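Local structure of blue copper protein (Hyphomicrobium denitrificans, 3EF4) at residues S40-V54 against L74-M87. The protein binds a single copper ion in a type 1 (blue) site and probably carries electrons between redox partners in the bacterial periplasm. Sequence-based numbering, arbitrary orientation.
With CU (copper (II) ion), chain D; PO4 (phosphate ion), chain G; PO4 (phosphate ion), chain H.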
ATOM      1  N   SER A  40      10.405   9.381  -9.111  1.00 15.21           N
ATOM      2  CA  SER A  40      11.293   9.149  -7.963  1.00 15.04           C
ATOM      3  C   SER A  40      10.595   8.449  -6.819  1.00 13.61           C
ATOM      4  O   SER A  40      11.002   8.668  -5.667  1.00 19.09           O
ATOM      5  CB  SER A  40      11.970  10.431  -7.500  1.00 16.77           C
ATOM      6  OG  SER A  40      12.670  11.014  -8.610  1.00 19.66           O
ATOM      7  N   HIS A  41       9.626   7.605  -7.126  1.00 11.09           N
ATOM      8  CA  HIS A  41       8.950   6.746  -6.177  1.00 10.58           C
ATOM      9  C   HIS A  41       8.980   5.311  -6.631  1.00 10.57           C
ATOM     10  O   HIS A  41       9.271   5.027  -7.778  1.00 12.58           O
ATOM     11  CB  HIS A  41       7.503   7.162  -6.029  1.00 11.65           C
ATOM     12  CG  HIS A  41       7.286   8.582  -5.622  1.00 11.73           C
ATOM     13  ND1 HIS A  41       7.458   8.998  -4.313  1.00 11.40           N
ATOM     14  CD2 HIS A  41       6.945   9.666  -6.369  1.00 12.68           C
ATOM     15  CE1 HIS A  41       7.212  10.283  -4.276  1.00 11.78           C
ATOM     16  NE2 HIS A  41       6.895  10.740  -5.506  1.00 12.55           N
ATOM     17  N   ASN A  42       8.665   4.382  -5.761  1.00 10.41           N
ATOM     18  CA  ASN A  42       8.336   3.037  -6.154  1.00 10.63           C
ATOM     19  C   ASN A  42       7.226   2.502  -5.258  1.00 10.35           C
ATOM     20  O   ASN A  42       6.766   3.142  -4.329  1.00  9.87           O
ATOM     21  CB  ASN A  42       9.519   2.089  -6.184  1.00 12.44           C
ATOM     22  CG  ASN A  42       9.908   1.470  -4.854  1.00 11.58           C
ATOM     23  OD1 ASN A  42       9.810   2.101  -3.815  1.00 12.43           O
ATOM     24  ND2 ASN A  42      10.332   0.219  -4.941  1.00 13.13           N
ATOM     25  N   ALA A  43       6.850   1.259  -5.550  1.00 10.18           N
ATOM     26  CA  ALA A  43       5.926   0.531  -4.668  1.00  9.27           C
ATOM     27  C   ALA A  43       6.467  -0.871  -4.515  1.00  8.97           C
ATOM     28  O   ALA A  43       6.799  -1.548  -5.482  1.00 10.07           O
ATOM     29  CB  ALA A  43       4.523   0.494  -5.214  1.00 10.29           C
ATOM     30  N   GLU A  44       6.593  -1.316  -3.280  1.00  8.79           N
ATOM     31  CA  GLU A  44       7.077  -2.666  -2.965  1.00  9.27           C
ATOM     32  C   GLU A  44       6.452  -3.152  -1.679  1.00  7.93           C
ATOM     33  O   GLU A  44       6.132  -2.377  -0.759  1.00  8.66           O
ATOM     34  CB  GLU A  44       8.599  -2.691  -2.898  1.00 10.01           C
ATOM     35  CG  GLU A  44       9.204  -1.885  -1.756  1.00 10.99           C
ATOM     36  CD  GLU A  44      10.697  -1.980  -1.811  1.00 12.91           C
ATOM     37  OE1 GLU A  44      11.310  -1.443  -2.725  1.00 14.03           O
ATOM     38  OE2 GLU A  44      11.323  -2.649  -0.980  1.00 26.29           O
ATOM     39  N   SER A  45       6.327  -4.456  -1.543  1.00  8.45           N
ATOM     40  CA  SER A  45       5.820  -5.050  -0.336  1.00  8.15           C
ATOM     41  C   SER A  45       6.603  -4.665   0.898  1.00  8.64           C
ATOM     42  O   SER A  45       7.834  -4.619   0.843  1.00  9.42           O
ATOM     43  CB  SER A  45       5.895  -6.584  -0.471  1.00  9.00           C
ATOM     44  OG  SER A  45       5.155  -7.056  -1.563  1.00  9.66           O
ATOM     45  N   VAL A  46       5.916  -4.438   1.999  1.00  8.25           N
ATOM     46  CA  VAL A  46       6.564  -4.407   3.305  1.00  9.10           C
ATOM     47  C   VAL A  46       6.653  -5.865   3.734  1.00  9.48           C
ATOM     48  O   VAL A  46       5.703  -6.449   4.218  1.00  9.78           O
ATOM     49  CB  VAL A  46       5.797  -3.531   4.278  1.00  8.86           C
ATOM     50  CG1 VAL A  46       6.422  -3.557   5.657  1.00 11.20           C
ATOM     51  CG2 VAL A  46       5.809  -2.080   3.796  1.00 10.10           C
ATOM     52  N   ARG A  47       7.819  -6.464   3.493  1.00 10.78           N
ATOM     53  CA  ARG A  47       7.887  -7.918   3.615  1.00 12.00           C
ATOM     54  C   ARG A  47       7.687  -8.420   5.025  1.00 12.01           C
ATOM     55  O   ARG A  47       7.266  -9.572   5.186  1.00 13.87           O
ATOM     56  CB  ARG A  47       9.185  -8.456   3.020  1.00 14.57           C
ATOM     57  CG  ARG A  47       9.121  -8.243   1.522  1.00 19.95           C
ATOM     58  CD  ARG A  47       9.806  -9.126   0.668  1.00 20.96           C
ATOM     59  NE  ARG A  47       9.525 -10.540   0.879  1.00 18.42           N
ATOM     60  CZ  ARG A  47      10.346 -11.504   0.492  1.00 19.83           C
ATOM     61  NH1 ARG A  47      11.467 -11.250  -0.131  1.00 26.31           N
ATOM     62  NH2 ARG A  47       9.982 -12.750   0.743  1.00 24.51           N
ATOM     63  N   GLU A  48       7.945  -7.549   5.988  1.00 12.22           N
ATOM     64  CA  GLU A  48       7.797  -7.982   7.372  1.00 13.31           C
ATOM     65  C   GLU A  48       6.349  -8.168   7.761  1.00 12.39           C
ATOM     66  O   GLU A  48       6.087  -8.776   8.792  1.00 14.51           O
ATOM     67  CB  GLU A  48       8.552  -6.998   8.283  1.00 17.35           C
ATOM     68  CG  GLU A  48      10.037  -6.906   7.948  1.00 20.95           C
ATOM     69  CD  GLU A  48      10.434  -6.101   6.711  1.00 22.47           C
ATOM     70  OE1 GLU A  48       9.667  -5.328   6.017  1.00 18.96           O
ATOM     71  OE2 GLU A  48      11.616  -6.330   6.369  1.00 30.89           O
ATOM     72  N   VAL A  49       5.429  -7.634   6.944  1.00 11.28           N
ATOM     73  CA  VAL A  49       3.986  -7.788   7.239  1.00 12.09           C
ATOM     74  C   VAL A  49       3.216  -8.392   6.057  1.00 11.15           C
ATOM     75  O   VAL A  49       2.004  -8.659   6.193  1.00 11.87           O
ATOM     76  CB  VAL A  49       3.410  -6.437   7.746  1.00 12.46           C
ATOM     77  CG1 VAL A  49       3.263  -5.454   6.599  1.00 13.04           C
ATOM     78  CG2 VAL A  49       2.117  -6.536   8.512  1.00 19.90           C
ATOM     79  N   TRP A  50       3.862  -8.621   4.934  1.00 11.99           N
ATOM     80  CA  TRP A  50       3.190  -9.190   3.749  1.00 11.23           C
ATOM     81  C   TRP A  50       2.662 -10.576   4.020  1.00 11.56           C
ATOM     82  O   TRP A  50       3.375 -11.307   4.718  1.00 15.50           O
ATOM     83  CB  TRP A  50       4.171  -9.207   2.623  1.00 11.78           C
ATOM     84  CG  TRP A  50       3.671  -9.453   1.258  1.00 10.01           C
ATOM     85  CD1 TRP A  50       3.726 -10.618   0.549  1.00 10.90           C
ATOM     86  CD2 TRP A  50       3.016  -8.517   0.400  1.00  9.27           C
ATOM     87  NE1 TRP A  50       3.162 -10.454  -0.672  1.00 10.72           N
ATOM     88  CE2 TRP A  50       2.720  -9.176  -0.803  1.00  9.17           C
ATOM     89  CE3 TRP A  50       2.658  -7.144   0.537  1.00  9.32           C
ATOM     90  CZ2 TRP A  50       2.094  -8.556  -1.868  1.00  9.88           C
ATOM     91  CZ3 TRP A  50       2.045  -6.556  -0.528  1.00 10.02           C
ATOM     92  CH2 TRP A  50       1.767  -7.231  -1.706  1.00 10.23           C
ATOM     93  N   PRO A  51       1.491 -10.926   3.519  1.00 12.51           N
ATOM     94  CA  PRO A  51       0.907 -12.227   3.824  1.00 15.63           C
ATOM     95  C   PRO A  51       1.818 -13.372   3.420  1.00 17.36           C
ATOM     96  O   PRO A  51       2.497 -13.413   2.359  1.00 15.24           O
ATOM     97  CB  PRO A  51      -0.414 -12.215   3.070  1.00 16.55           C
ATOM     98  CG  PRO A  51      -0.802 -10.783   3.002  1.00 15.34           C
ATOM     99  CD  PRO A  51       0.526 -10.146   2.736  1.00 12.13           C
ATOM    100  N   GLU A  52       1.729 -14.360   4.311  1.00 22.32           N
ATOM    101  CA  GLU A  52       2.537 -15.532   4.222  1.00 24.47           C
ATOM    102  C   GLU A  52       2.309 -16.191   2.898  1.00 24.43           C
ATOM    103  O   GLU A  52       1.128 -16.418   2.505  1.00 24.56           O
ATOM    104  CB  GLU A  52       2.199 -16.490   5.395  1.00 28.46           C
ATOM    105  CG  GLU A  52       3.483 -17.308   5.724  1.00 30.45           C
ATOM    106  CD  GLU A  52       3.495 -18.564   4.854  1.00 29.02           C
ATOM    107  OE1 GLU A  52       4.527 -19.191   4.684  1.00 34.09           O
ATOM    108  OE2 GLU A  52       2.369 -18.833   4.323  1.00 34.83           O
ATOM    109  N   GLY A  53       3.461 -16.459   2.259  1.00 22.44           N
ATOM    110  CA  GLY A  53       3.368 -17.313   1.100  1.00 21.58           C
ATOM    111  C   GLY A  53       2.919 -16.627  -0.167  1.00 19.79           C
ATOM    112  O   GLY A  53       2.949 -17.237  -1.244  1.00 28.73           O
ATOM    113  N   VAL A  54       2.470 -15.384  -0.118  1.00 13.07           N
ATOM    114  CA  VAL A  54       2.013 -14.671  -1.302  1.00 10.79           C
ATOM    115  C   VAL A  54       3.184 -13.980  -1.965  1.00 10.69           C
ATOM    116  O   VAL A  54       4.005 -13.340  -1.293  1.00 12.28           O
ATOM    117  CB  VAL A  54       0.939 -13.632  -0.953  1.00 10.56           C
ATOM    118  CG1 VAL A  54       0.555 -12.798  -2.154  1.00 10.70           C
ATOM    119  CG2 VAL A  54      -0.271 -14.300  -0.341  1.00 12.38           C
ATOM    120  N   LEU A  74      -4.979  -8.366   3.893  1.00  9.74           N
ATOM    121  CA  LEU A  74      -4.454  -7.029   3.873  1.00  9.99           C
ATOM    122  C   LEU A  74      -3.004  -7.006   3.483  1.00  9.03           C
ATOM    123  O   LEU A  74      -2.215  -7.755   4.057  1.00 10.18           O
ATOM    124  CB  LEU A  74      -4.640  -6.354   5.251  1.00 10.36           C
ATOM    125  CG  LEU A  74      -6.074  -6.121   5.665  1.00 11.84           C
ATOM    126  CD1 LEU A  74      -6.136  -5.782   7.143  1.00 15.74           C
ATOM    127  CD2 LEU A  74      -6.689  -4.987   4.863  1.00 15.23           C
ATOM    128  N   TYR A  75      -2.665  -6.121   2.571  1.00  8.91           N
ATOM    129  CA  TYR A  75      -1.358  -6.030   1.929  1.00  8.24           C
ATOM    130  C   TYR A  75      -0.807  -4.610   2.074  1.00  7.85           C
ATOM    131  O   TYR A  75      -1.389  -3.659   1.576  1.00  8.32           O
ATOM    132  CB  TYR A  75      -1.523  -6.370   0.448  1.00  8.75           C
ATOM    133  CG  TYR A  75      -1.945  -7.784   0.209  1.00  8.61           C
ATOM    134  CD1 TYR A  75      -3.277  -8.159   0.238  1.00  9.50           C
ATOM    135  CD2 TYR A  75      -0.999  -8.777  -0.045  1.00  9.30           C
ATOM    136  CE1 TYR A  75      -3.665  -9.477   0.015  1.00  9.39           C
ATOM    137  CE2 TYR A  75      -1.372 -10.066  -0.268  1.00 11.16           C
ATOM    138  CZ  TYR A  75      -2.703 -10.428  -0.226  1.00 10.40           C
ATOM    139  OH  TYR A  75      -3.058 -11.738  -0.493  1.00 12.39           O
ATOM    140  N   VAL A  76       0.321  -4.525   2.743  1.00  7.52           N
ATOM    141  CA  VAL A  76       0.987  -3.243   2.953  1.00  7.83           C
ATOM    142  C   VAL A  76       2.127  -3.104   1.967  1.00  7.78           C
ATOM    143  O   VAL A  76       2.997  -4.001   1.896  1.00  7.95           O
ATOM    144  CB  VAL A  76       1.534  -3.126   4.404  1.00  8.36           C
ATOM    145  CG1 VAL A  76       2.147  -1.746   4.602  1.00  9.35           C
ATOM    146  CG2 VAL A  76       0.446  -3.367   5.417  1.00  9.40           C
ATOM    147  N   LEU A  77       2.147  -1.977   1.252  1.00  7.81           N
ATOM    148  CA  LEU A  77       3.264  -1.628   0.386  1.00  7.82           C
ATOM    149  C   LEU A  77       3.841  -0.302   0.841  1.00  7.92           C
ATOM    150  O   LEU A  77       3.167   0.530   1.417  1.00  8.25           O
ATOM    151  CB  LEU A  77       2.891  -1.603  -1.085  1.00  8.27           C
ATOM    152  CG  LEU A  77       2.369  -2.898  -1.681  1.00  9.08           C
ATOM    153  CD1 LEU A  77       0.873  -3.033  -1.536  1.00  9.41           C
ATOM    154  CD2 LEU A  77       2.764  -3.018  -3.156  1.00 10.00           C
ATOM    155  N   LYS A  78       5.130  -0.122   0.531  1.00  8.41           N
ATOM    156  CA  LYS A  78       5.825   1.092   0.782  1.00  8.26           C
ATOM    157  C   LYS A  78       6.501   1.600  -0.485  1.00  8.19           C
ATOM    158  O   LYS A  78       6.725   0.868  -1.416  1.00  8.81           O
ATOM    159  CB  LYS A  78       6.918   0.897   1.876  1.00  9.49           C
ATOM    160  CG  LYS A  78       7.985  -0.110   1.474  1.00 10.48           C
ATOM    161  CD  LYS A  78       9.066  -0.239   2.553  1.00 12.85           C
ATOM    162  CE  LYS A  78      10.020  -1.379   2.190  1.00 17.73           C
ATOM    163  NZ  LYS A  78      11.078  -1.560   3.202  1.00 21.53           N
ATOM    164  N   CYS A  79       6.870   2.877  -0.416  1.00  8.92           N
ATOM    165  CA  CYS A  79       7.834   3.482  -1.321  1.00  9.11           C
ATOM    166  C   CYS A  79       9.171   3.468  -0.596  1.00  9.56           C
ATOM    167  O   CYS A  79       9.266   3.994   0.516  1.00 10.10           O
ATOM    168  CB  CYS A  79       7.431   4.885  -1.694  1.00 10.00           C
ATOM    169  SG  CYS A  79       8.737   5.798  -2.520  1.00 10.44           S
ATOM    170  N   ALA A  80      10.178   2.810  -1.185  1.00  9.64           N
ATOM    171  CA  ALA A  80      11.421   2.614  -0.461  1.00 10.76           C
ATOM    172  C   ALA A  80      12.057   3.923   0.007  1.00 11.01           C
ATOM    173  O   ALA A  80      12.362   4.026   1.204  1.00 12.49           O
ATOM    174  CB  ALA A  80      12.422   1.841  -1.307  1.00 13.20           C
ATOM    175  N   PRO A  81      12.304   4.918  -0.804  1.00 11.10           N
ATOM    176  CA  PRO A  81      12.924   6.114  -0.270  1.00 11.48           C
ATOM    177  C   PRO A  81      12.048   6.949   0.638  1.00 10.80           C
ATOM    178  O   PRO A  81      12.591   7.770   1.382  1.00 11.62           O
ATOM    179  CB  PRO A  81      13.261   6.897  -1.554  1.00 14.13           C
ATOM    180  CG  PRO A  81      12.266   6.453  -2.540  1.00 11.94           C
ATOM    181  CD  PRO A  81      12.093   4.961  -2.286  1.00 11.80           C
ATOM    182  N   HIS A  82      10.728   6.776   0.549  1.00 10.51           N
ATOM    183  CA  HIS A  82       9.853   7.641   1.323  1.00  9.79           C
ATOM    184  C   HIS A  82       9.056   6.979   2.425  1.00  9.82           C
ATOM    185  O   HIS A  82       8.206   7.610   3.029  1.00 10.65           O
ATOM    186  CB  HIS A  82       8.908   8.431   0.416  1.00 10.81           C
ATOM    187  CG  HIS A  82       9.643   9.272  -0.581  1.00 10.96           C
ATOM    188  ND1 HIS A  82       9.288   9.163  -1.907  1.00 10.56           N
ATOM    189  CD2 HIS A  82      10.598  10.196  -0.473  1.00 11.65           C
ATOM    190  CE1 HIS A  82      10.072  10.013  -2.578  1.00 11.49           C
ATOM    191  NE2 HIS A  82      10.888  10.620  -1.718  1.00 11.63           N
ATOM    192  N   TYR A  83       9.354   5.722   2.734  1.00 10.68           N
ATOM    193  CA  TYR A  83       8.579   5.046   3.783  1.00 10.52           C
ATOM    194  C   TYR A  83       8.619   5.778   5.086  1.00 12.13           C
ATOM    195  O   TYR A  83       7.591   5.981   5.742  1.00 13.22           O
ATOM    196  CB  TYR A  83       9.109   3.646   3.973  1.00 11.47           C
ATOM    197  CG  TYR A  83       8.274   2.710   4.802  1.00 10.70           C
ATOM    198  CD1 TYR A  83       6.896   2.738   4.824  1.00 10.46           C
ATOM    199  CD2 TYR A  83       8.897   1.746   5.576  1.00 13.09           C
ATOM    200  CE1 TYR A  83       6.178   1.864   5.577  1.00 12.14           C
ATOM    201  CE2 TYR A  83       8.175   0.847   6.336  1.00 14.43           C
ATOM    202  CZ  TYR A  83       6.797   0.906   6.347  1.00 12.58           C
ATOM    203  OH  TYR A  83       6.034   0.046   7.075  1.00 15.19           O
ATOM    204  N   GLY A  84       9.810   6.242   5.459  1.00 13.17           N
ATOM    205  CA  GLY A  84       9.960   7.017   6.664  1.00 16.14           C
ATOM    206  C   GLY A  84       9.272   8.336   6.685  1.00 14.75           C
ATOM    207  O   GLY A  84       9.008   8.932   7.753  1.00 17.71           O
ATOM    208  N   MET A  85       8.915   8.869   5.532  1.00 12.92           N
ATOM    209  CA  MET A  85       8.153  10.080   5.359  1.00 13.54           C
ATOM    210  C   MET A  85       6.685   9.767   5.265  1.00 13.53           C
ATOM    211  O   MET A  85       5.885  10.636   4.971  1.00 14.60           O
ATOM    212  CB  MET A  85       8.627  10.824   4.099  0.50 15.12           C
ATOM    213  CG  MET A  85       9.966  11.526   4.278  0.50 15.41           C
ATOM    214  SD  MET A  85      10.817  12.188   2.831  0.50 24.46           S
ATOM    215  CE  MET A  85      11.805  10.822   2.487  0.50 29.76           C
ATOM    216  N   GLY A  86       6.304   8.514   5.491  1.00 12.25           N
ATOM    217  CA  GLY A  86       4.880   8.220   5.486  1.00 12.37           C
ATOM    218  C   GLY A  86       4.339   7.602   4.223  1.00 11.03           C
ATOM    219  O   GLY A  86       3.129   7.426   4.143  1.00 11.41           O
ATOM    220  N   MET A  87       5.169   7.250   3.232  1.00  9.89           N
ATOM    221  CA  MET A  87       4.634   6.797   1.962  1.00  9.25           C
ATOM    222  C   MET A  87       4.395   5.274   2.010  1.00  8.25           C
ATOM    223  O   MET A  87       5.247   4.454   1.751  1.00  8.50           O
ATOM    224  CB  MET A  87       5.562   7.193   0.818  1.00  8.98           C
ATOM    225  CG  MET A  87       4.860   7.034  -0.535  1.00  8.93           C
ATOM    226  SD  MET A  87       5.655   8.073  -1.797  1.00 10.35           S
ATOM    227  CE  MET A  87       4.681   7.509  -3.217  1.00 12.03           C
TER
HETATM  228 CU    CU D 401       7.974   7.857  -2.743  1.00 11.31          CU
HETATM  229  P   PO4 G 404      -0.435 -13.320   7.355  1.00 23.17           P
HETATM  230  O1  PO4 G 404      -1.372 -14.450   7.909  1.00 35.31           O
HETATM  231  O2  PO4 G 404      -0.069 -12.319   8.556  1.00 37.70           O
HETATM  232  O3  PO4 G 404       0.896 -13.941   6.804  1.00 31.01           O
HETATM  233  O4  PO4 G 404      -1.182 -12.490   6.260  1.00 29.01           O
HETATM  234  P   PO4 H 405      14.182  -2.368   0.665  1.00 33.25           P
HETATM  235  O1  PO4 H 405      14.444  -0.820   0.658  1.00 44.72           O
HETATM  236  O2  PO4 H 405      13.058  -2.715   1.736  1.00 41.25           O
HETATM  237  O3  PO4 H 405      13.670  -2.832  -0.764  1.00 40.98           O
HETATM  238  O4  PO4 H 405      15.492  -3.144   1.045  1.00 44.92           O
HETATM  239  O   HOH W   1       9.971  -2.418   5.506  1.00 26.27           O
HETATM  240  O   HOH W   2       0.499  -6.989   4.448  1.00  9.94           O
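With SG anti to the backbone N (chi1 168°), C79 reaches the copper that H41 approaches with CG anti to its carbonyl carbon (chi1 -57°). C79 SG binds the metal at 2.2 Å, H41 ND1 and H82 ND1 each at 2.0 Å, and M87 SD, a weaker thioether donor, at 2.5 Å. H41 NE2 is held by N9 OD1, which fixes the turn of the ring. The soft thiolate also accepts the N-H of N42 (N to SG 3.5 Å), which probably tempers its charge, while N42 OD1, in line with the N-H of A80, ties the two ligand loops together. N42 ND2 in turn meets E44 OE1, fixing the amide flip. This is the cupredoxin fold of plastocyanin and azurin: the short edge strand 44-45 pairs antiparallel with 73-78, E44 and K78 exchanging backbone hydrogen bonds and V46 N continuing to V76 O. Farther from the copper, the broad indole of W50 offers one face to both P51 CD and the edge of Y75 (planes at 70°), and P51 CG lies over the Y75 ring, 3.4 Å from Y75 CE2. L77 CD1 meets the indole rim; an alanine in place of W50 would probably leave Y75 and L77 facing a gap. V49 CG1 packs on V76 CB at 3.6 Å.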